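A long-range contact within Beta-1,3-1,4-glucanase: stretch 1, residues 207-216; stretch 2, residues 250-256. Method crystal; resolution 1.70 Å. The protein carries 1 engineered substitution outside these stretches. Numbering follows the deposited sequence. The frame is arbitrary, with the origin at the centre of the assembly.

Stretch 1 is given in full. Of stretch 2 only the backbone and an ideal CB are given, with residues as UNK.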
ATOM      1  N   CYS A 207     -14.215  19.309  -0.417  1.00 15.89           N
ATOM      2  CA  CYS A 207     -14.024  17.881  -0.645  1.00 14.22           C
ATOM      3  C   CYS A 207     -14.131  17.545  -2.121  1.00 13.80           C
ATOM      4  O   CYS A 207     -13.363  16.733  -2.633  1.00 13.61           O
ATOM      5  CB  CYS A 207     -15.057  17.082   0.149  1.00 14.92           C
ATOM      6  SG  CYS A 207     -14.953  17.360   1.921  1.00 20.24           S
ATOM      7  N   ARG A 208     -15.083  18.158  -2.827  1.00 14.03           N
ATOM      8  CA  ARG A 208     -15.181  17.888  -4.253  1.00 13.40           C
ATOM      9  C   ARG A 208     -13.910  18.319  -4.963  1.00 13.27           C
ATOM     10  O   ARG A 208     -13.453  17.646  -5.888  1.00 13.35           O
ATOM     11  CB  ARG A 208     -16.406  18.592  -4.849  1.00 14.26           C
ATOM     12  CG  ARG A 208     -17.698  18.141  -4.188  1.00 20.06           C
ATOM     13  CD  ARG A 208     -18.947  18.537  -4.965  1.00 25.70           C
ATOM     14  NE  ARG A 208     -19.037  17.833  -6.249  1.00 46.72           N
ATOM     15  CZ  ARG A 208     -19.541  16.608  -6.422  1.00 40.95           C
ATOM     16  NH1 ARG A 208     -20.010  15.913  -5.393  1.00 39.85           N
ATOM     17  NH2 ARG A 208     -19.573  16.070  -7.637  1.00 44.48           N
ATOM     18  N   ASP A 209     -13.319  19.433  -4.527  1.00 12.96           N
ATOM     19  CA  ASP A 209     -12.099  19.945  -5.145  1.00 14.00           C
ATOM     20  C   ASP A 209     -10.928  18.983  -4.942  1.00 12.73           C
ATOM     21  O   ASP A 209     -10.126  18.764  -5.859  1.00 13.55           O
ATOM     22  CB  ASP A 209     -11.790  21.314  -4.556  1.00 15.19           C
ATOM     23  CG  ASP A 209     -10.496  21.900  -5.073  1.00 22.77           C
ATOM     24  OD1 ASP A 209     -10.426  22.282  -6.260  1.00 23.85           O
ATOM     25  OD2 ASP A 209      -9.553  22.016  -4.277  1.00 19.51           O
ATOM     26  N   ALA A 210     -10.824  18.388  -3.756  1.00 11.95           N
ATOM     27  CA  ALA A 210      -9.721  17.468  -3.481  1.00 11.66           C
ATOM     28  C   ALA A 210      -9.855  16.184  -4.298  1.00 13.65           C
ATOM     29  O   ALA A 210      -8.861  15.651  -4.815  1.00 11.51           O
ATOM     30  CB  ALA A 210      -9.654  17.175  -1.984  1.00 12.71           C
ATOM     31  N   VAL A 211     -11.080  15.685  -4.451  1.00 12.08           N
ATOM     32  CA  VAL A 211     -11.310  14.507  -5.289  1.00 11.47           C
ATOM     33  C   VAL A 211     -10.917  14.796  -6.731  1.00 14.32           C
ATOM     34  O   VAL A 211     -10.269  13.972  -7.398  1.00 12.38           O
ATOM     35  CB  VAL A 211     -12.780  14.068  -5.163  1.00 10.70           C
ATOM     36  CG1 VAL A 211     -13.147  13.020  -6.244  1.00 13.75           C
ATOM     37  CG2 VAL A 211     -13.036  13.486  -3.796  1.00 14.15           C
ATOM     38  N   GLU A 212     -11.259  15.988  -7.221  1.00 10.23           N
ATOM     39  CA  GLU A 212     -10.896  16.373  -8.581  1.00 11.92           C
ATOM     40  C   GLU A 212      -9.388  16.512  -8.723  1.00 11.58           C
ATOM     41  O   GLU A 212      -8.809  16.116  -9.741  1.00 12.61           O
ATOM     42  CB  GLU A 212     -11.591  17.682  -8.954  1.00 15.73           C
ATOM     43  CG  GLU A 212     -13.112  17.553  -9.048  1.00 23.70           C
ATOM     44  CD  GLU A 212     -13.569  16.537 -10.090  1.00 43.55           C
ATOM     45  OE1 GLU A 212     -13.306  16.772 -11.291  1.00 52.33           O
ATOM     46  OE2 GLU A 212     -14.181  15.501  -9.707  1.00 32.33           O
ATOM     47  N   ALA A 213      -8.737  17.094  -7.721  1.00 12.75           N
ATOM     48  CA  ALA A 213      -7.296  17.247  -7.786  1.00 11.61           C
ATOM     49  C   ALA A 213      -6.611  15.893  -7.840  1.00 11.86           C
ATOM     50  O   ALA A 213      -5.624  15.729  -8.558  1.00 11.86           O
ATOM     51  CB  ALA A 213      -6.806  18.047  -6.580  1.00 13.13           C
ATOM     52  N   ILE A 214      -7.121  14.915  -7.083  1.00 10.59           N
ATOM     53  CA  ILE A 214      -6.532  13.574  -7.077  1.00  9.45           C
ATOM     54  C   ILE A 214      -6.705  12.924  -8.440  1.00 13.36           C
ATOM     55  O   ILE A 214      -5.792  12.246  -8.934  1.00 11.47           O
ATOM     56  CB  ILE A 214      -7.135  12.717  -5.945  1.00 10.09           C
ATOM     57  CG1 ILE A 214      -6.608  13.181  -4.586  1.00 12.33           C
ATOM     58  CG2 ILE A 214      -6.760  11.219  -6.113  1.00 12.26           C
ATOM     59  CD1 ILE A 214      -7.343  12.612  -3.421  1.00 10.90           C
ATOM     60  N   ASN A 215      -7.869  13.111  -9.065  1.00 11.40           N
ATOM     61  CA  ASN A 215      -8.071  12.606 -10.427  1.00 10.63           C
ATOM     62  C   ASN A 215      -7.033  13.196 -11.377  1.00 11.22           C
ATOM     63  O   ASN A 215      -6.425  12.476 -12.178  1.00 11.77           O
ATOM     64  CB  ASN A 215      -9.481  12.927 -10.916  1.00 10.74           C
ATOM     65  CG  ASN A 215     -10.554  12.053 -10.278  1.00 12.09           C
ATOM     66  OD1 ASN A 215     -10.271  10.960  -9.789  1.00 12.55           O
ATOM     67  ND2 ASN A 215     -11.807  12.530 -10.312  1.00 12.52           N
ATOM     68  N   LYS A 216      -6.805  14.510 -11.285  1.00  9.55           N
ATOM     69  CA  LYS A 216      -5.839  15.174 -12.151  1.00 12.67           C
ATOM     70  C   LYS A 216      -4.437  14.643 -11.906  1.00 10.80           C
ATOM     71  O   LYS A 216      -3.676  14.376 -12.850  1.00 11.62           O
ATOM     72  CB  LYS A 216      -5.873  16.684 -11.907  1.00 13.15           C
ATOM     73  CG  LYS A 216      -4.737  17.475 -12.557  1.00 15.02           C
ATOM     74  CD  LYS A 216      -4.802  17.440 -14.108  1.00 19.51           C
ATOM     75  CE  LYS A 216      -3.808  18.427 -14.718  1.00 25.29           C
ATOM     76  NZ  LYS A 216      -3.749  18.322 -16.200  1.00 32.42           N
ATOM     77  N   UNK A 250     -15.087   4.266  -4.725  1.00  9.88           N
ATOM     78  CA  UNK A 250     -16.435   3.799  -4.999  1.00 10.88           C
ATOM     79  C   UNK A 250     -17.365   4.936  -5.399  1.00 10.22           C
ATOM     80  O   UNK A 250     -18.351   4.687  -6.109  1.00 14.36           O
ATOM     81  CB  UNK A 250     -16.996   3.074  -3.774  1.00 10.88           C
ATOM     82  N   UNK A 251     -17.071   6.169  -4.970  1.00 10.88           N
ATOM     83  CA  UNK A 251     -17.871   7.311  -5.389  1.00 10.51           C
ATOM     84  C   UNK A 251     -17.823   7.468  -6.905  1.00 13.34           C
ATOM     85  O   UNK A 251     -16.815   7.152  -7.563  1.00 13.17           O
ATOM     86  CB  UNK A 251     -17.382   8.589  -4.704  1.00 10.51           C
ATOM     87  N   UNK A 252     -18.916   8.011  -7.456  1.00 14.47           N
ATOM     88  CA  UNK A 252     -19.013   8.234  -8.899  1.00 16.31           C
ATOM     89  C   UNK A 252     -17.943   9.201  -9.385  1.00 17.54           C
ATOM     90  O   UNK A 252     -17.521   9.140 -10.546  1.00 16.71           O
ATOM     91  CB  UNK A 252     -20.400   8.766  -9.263  1.00 16.31           C
ATOM     92  N   UNK A 253     -17.501  10.108  -8.514  1.00 14.27           N
ATOM     93  CA  UNK A 253     -16.581  11.155  -8.917  1.00 15.82           C
ATOM     94  C   UNK A 253     -15.155  10.657  -9.132  1.00 13.17           C
ATOM     95  O   UNK A 253     -14.360  11.396  -9.720  1.00 15.89           O
ATOM     96  CB  UNK A 253     -16.581  12.267  -7.866  1.00 15.82           C
ATOM     97  N   UNK A 254     -14.819   9.452  -8.678  1.00 11.95           N
ATOM     98  CA  UNK A 254     -13.491   8.908  -8.910  1.00 15.23           C
ATOM     99  C   UNK A 254     -13.360   8.523 -10.378  1.00 10.89           C
ATOM    100  O   UNK A 254     -14.279   7.946 -10.966  1.00 13.76           O
ATOM    101  CB  UNK A 254     -13.224   7.705  -8.004  1.00 15.23           C
ATOM    102  N   UNK A 255     -12.214   8.858 -10.983  1.00 11.47           N
ATOM    103  CA  UNK A 255     -11.982   8.558 -12.392  1.00 10.93           C
ATOM    104  C   UNK A 255     -10.730   7.718 -12.548  1.00 14.04           C
ATOM    105  O   UNK A 255      -9.648   8.107 -12.079  1.00 16.64           O
ATOM    106  CB  UNK A 255     -11.865   9.845 -13.211  1.00 10.93           C
ATOM    107  N   UNK A 256     -10.863   6.575 -13.207  1.00 13.88           N
ATOM    108  CA  UNK A 256      -9.660   5.837 -13.610  1.00 13.15           C
ATOM    109  C   UNK A 256      -8.960   6.632 -14.705  1.00 11.95           C
ATOM    110  O   UNK A 256      -9.618   7.014 -15.693  1.00 13.00           O
ATOM    111  CB  UNK A 256     -10.003   4.426 -14.091  1.00 13.15           C
TER

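Position 250 has helical angles (phi/psi -84/-26), and no atom of stretch 1 lies within 5.5 Å of its ideal CB. Stretch 1 therefore sets no preference there. The residue is L250, which makes no contact with the helix.

At 251 the backbone leaves helical values (-61/150), and CA-to-CB points toward stretch 1, although its ideal CB has nothing of that stretch within 5.5 Å. A short side chain would fall short; a longer apolar one, such as leucine, isoleucine or methionine, could reach the methyl groups of V211. The deposited I251, with chi1 at 56° (p) and chi2 t, does so: its CD1 lies 4.0 Å from V211 CG1. Its carbonyl also opens a type I turn, closed by the bond from the amide N of position 254 to I251 O, 3.2 Å.

Position 252 is the first of the two central turn residues (-62/-28). Its ideal CB finds no neighbour in stretch 1, so many residues would suit, polar ones included. It is D252, and it does not touch the helix.

Position 253, the second central turn residue (-74/-14), is the most informative. Its CB points toward the helix, with the ideal atom 3.9 Å from V211 CG1, 4.4 Å from E212 OE2 and 4.8 Å from R208 NH2. An aliphatic stem would pack on the valine, while the nearby guanidinium favours an acidic or neutral acceptor; aspartate, glutamate or glutamine could be considered. The deposited E253 combines both features. Its CB lies 3.9 Å from V211 CG1, and its carboxylate forms a salt bridge in which OE2 accepts from R208 NH2 at 2.9 Å and from R208 NH1 at 3.0 Å. The angles at hydrogen, 140° and 137°, show that neither bond is straight, as expected when one oxygen is shared by two donors at the guanidinium edge. Independently of side chain, E253 O accepts from N215 ND2 at 2.9 Å (157°).

At 254 the backbone becomes extended (-72/137) and CA-to-CB points away; the ideal CB is 4.7 Å from N215 OD1. Stretch 1 offers little selection, and a large apolar group could be directed past it. It is F254, whose CD1 is 3.9 Å from N215 OD1.

Position 255 (-123/125) points sideways, its ideal CB 3.9 Å from N215 CG. Its amide N donates to N215 OD1 at 3.1 Å (157°), so any residue except proline could make this bond; with the ND2 bond, N215 uses both ends of its amide on backbone groups. The acidic E212 makes a long basic side chain attractive, though a polar one would also fit. K255, extended beyond an m chi1, brings NZ to 4.3 Å from E212 OE1: opposite charges near each other, but beyond a salt bridge.

Position 256 points away, with no stretch 1 atom within 5.5 Å of its ideal CB. I256 makes no contact here.

Stretch 2 250-256: LIDEFKI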
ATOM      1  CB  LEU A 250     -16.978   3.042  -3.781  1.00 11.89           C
ATOM      2  CG  LEU A 250     -16.280   1.700  -3.518  1.00 13.36           C
ATOM      3  CD1 LEU A 250     -16.696   1.150  -2.139  1.00 13.96           C
ATOM      4  CD2 LEU A 250     -16.559   0.680  -4.611  1.00 13.76           C
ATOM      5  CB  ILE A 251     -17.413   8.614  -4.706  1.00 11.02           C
ATOM      6  CG1 ILE A 251     -15.934   8.872  -4.956  1.00 12.98           C
ATOM      7  CG2 ILE A 251     -17.750   8.584  -3.195  1.00 14.68           C
ATOM      8  CD1 ILE A 251     -15.428  10.235  -4.410  1.00 15.12           C
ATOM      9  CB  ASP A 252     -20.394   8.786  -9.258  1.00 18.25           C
ATOM     10  CG  ASP A 252     -21.503   7.790  -9.035  1.00 29.50           C
ATOM     11  OD1 ASP A 252     -21.223   6.574  -8.914  1.00 23.09           O
ATOM     12  OD2 ASP A 252     -22.668   8.236  -9.015  1.00 31.15           O
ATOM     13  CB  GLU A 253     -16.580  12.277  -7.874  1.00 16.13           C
ATOM     14  CG  GLU A 253     -17.858  13.108  -7.884  1.00 18.10           C
ATOM     15  CD  GLU A 253     -18.958  12.556  -6.992  1.00 29.38           C
ATOM     16  OE1 GLU A 253     -18.837  11.425  -6.478  1.00 18.57           O
ATOM     17  OE2 GLU A 253     -19.967  13.268  -6.818  1.00 27.16           O
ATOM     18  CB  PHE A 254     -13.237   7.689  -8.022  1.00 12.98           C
ATOM     19  CG  PHE A 254     -11.935   7.015  -8.314  1.00  9.93           C
ATOM     20  CD1 PHE A 254     -10.756   7.562  -7.869  1.00 10.38           C
ATOM     21  CD2 PHE A 254     -11.890   5.848  -9.058  1.00 11.21           C
ATOM     22  CE1 PHE A 254      -9.535   6.954  -8.147  1.00 12.27           C
ATOM     23  CE2 PHE A 254     -10.672   5.261  -9.361  1.00 14.17           C
ATOM     24  CZ  PHE A 254      -9.507   5.808  -8.917  1.00 13.03           C
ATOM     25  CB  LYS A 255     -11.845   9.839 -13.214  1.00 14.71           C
ATOM     26  CG  LYS A 255     -13.072  10.705 -13.242  1.00 20.07           C
ATOM     27  CD  LYS A 255     -12.795  11.965 -14.048  1.00 40.84           C
ATOM     28  CE  LYS A 255     -14.021  12.856 -14.117  1.00 48.48           C
ATOM     29  NZ  LYS A 255     -13.704  14.166 -14.750  1.00 52.75           N
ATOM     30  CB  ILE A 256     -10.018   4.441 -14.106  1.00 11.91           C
ATOM     31  CG1 ILE A 256     -10.700   3.614 -13.019  1.00 15.67           C
ATOM     32  CG2 ILE A 256      -8.737   3.709 -14.592  1.00 14.25           C
ATOM     33  CD1 ILE A 256     -11.252   2.301 -13.531  1.00 16.17           C
TER
HETATM   34  O   HOH W   1      -8.092   9.231 -10.184  1.00 11.09           O
HETATM   35  O   HOH W   2      -7.814  10.287 -13.278  1.00 13.54           O
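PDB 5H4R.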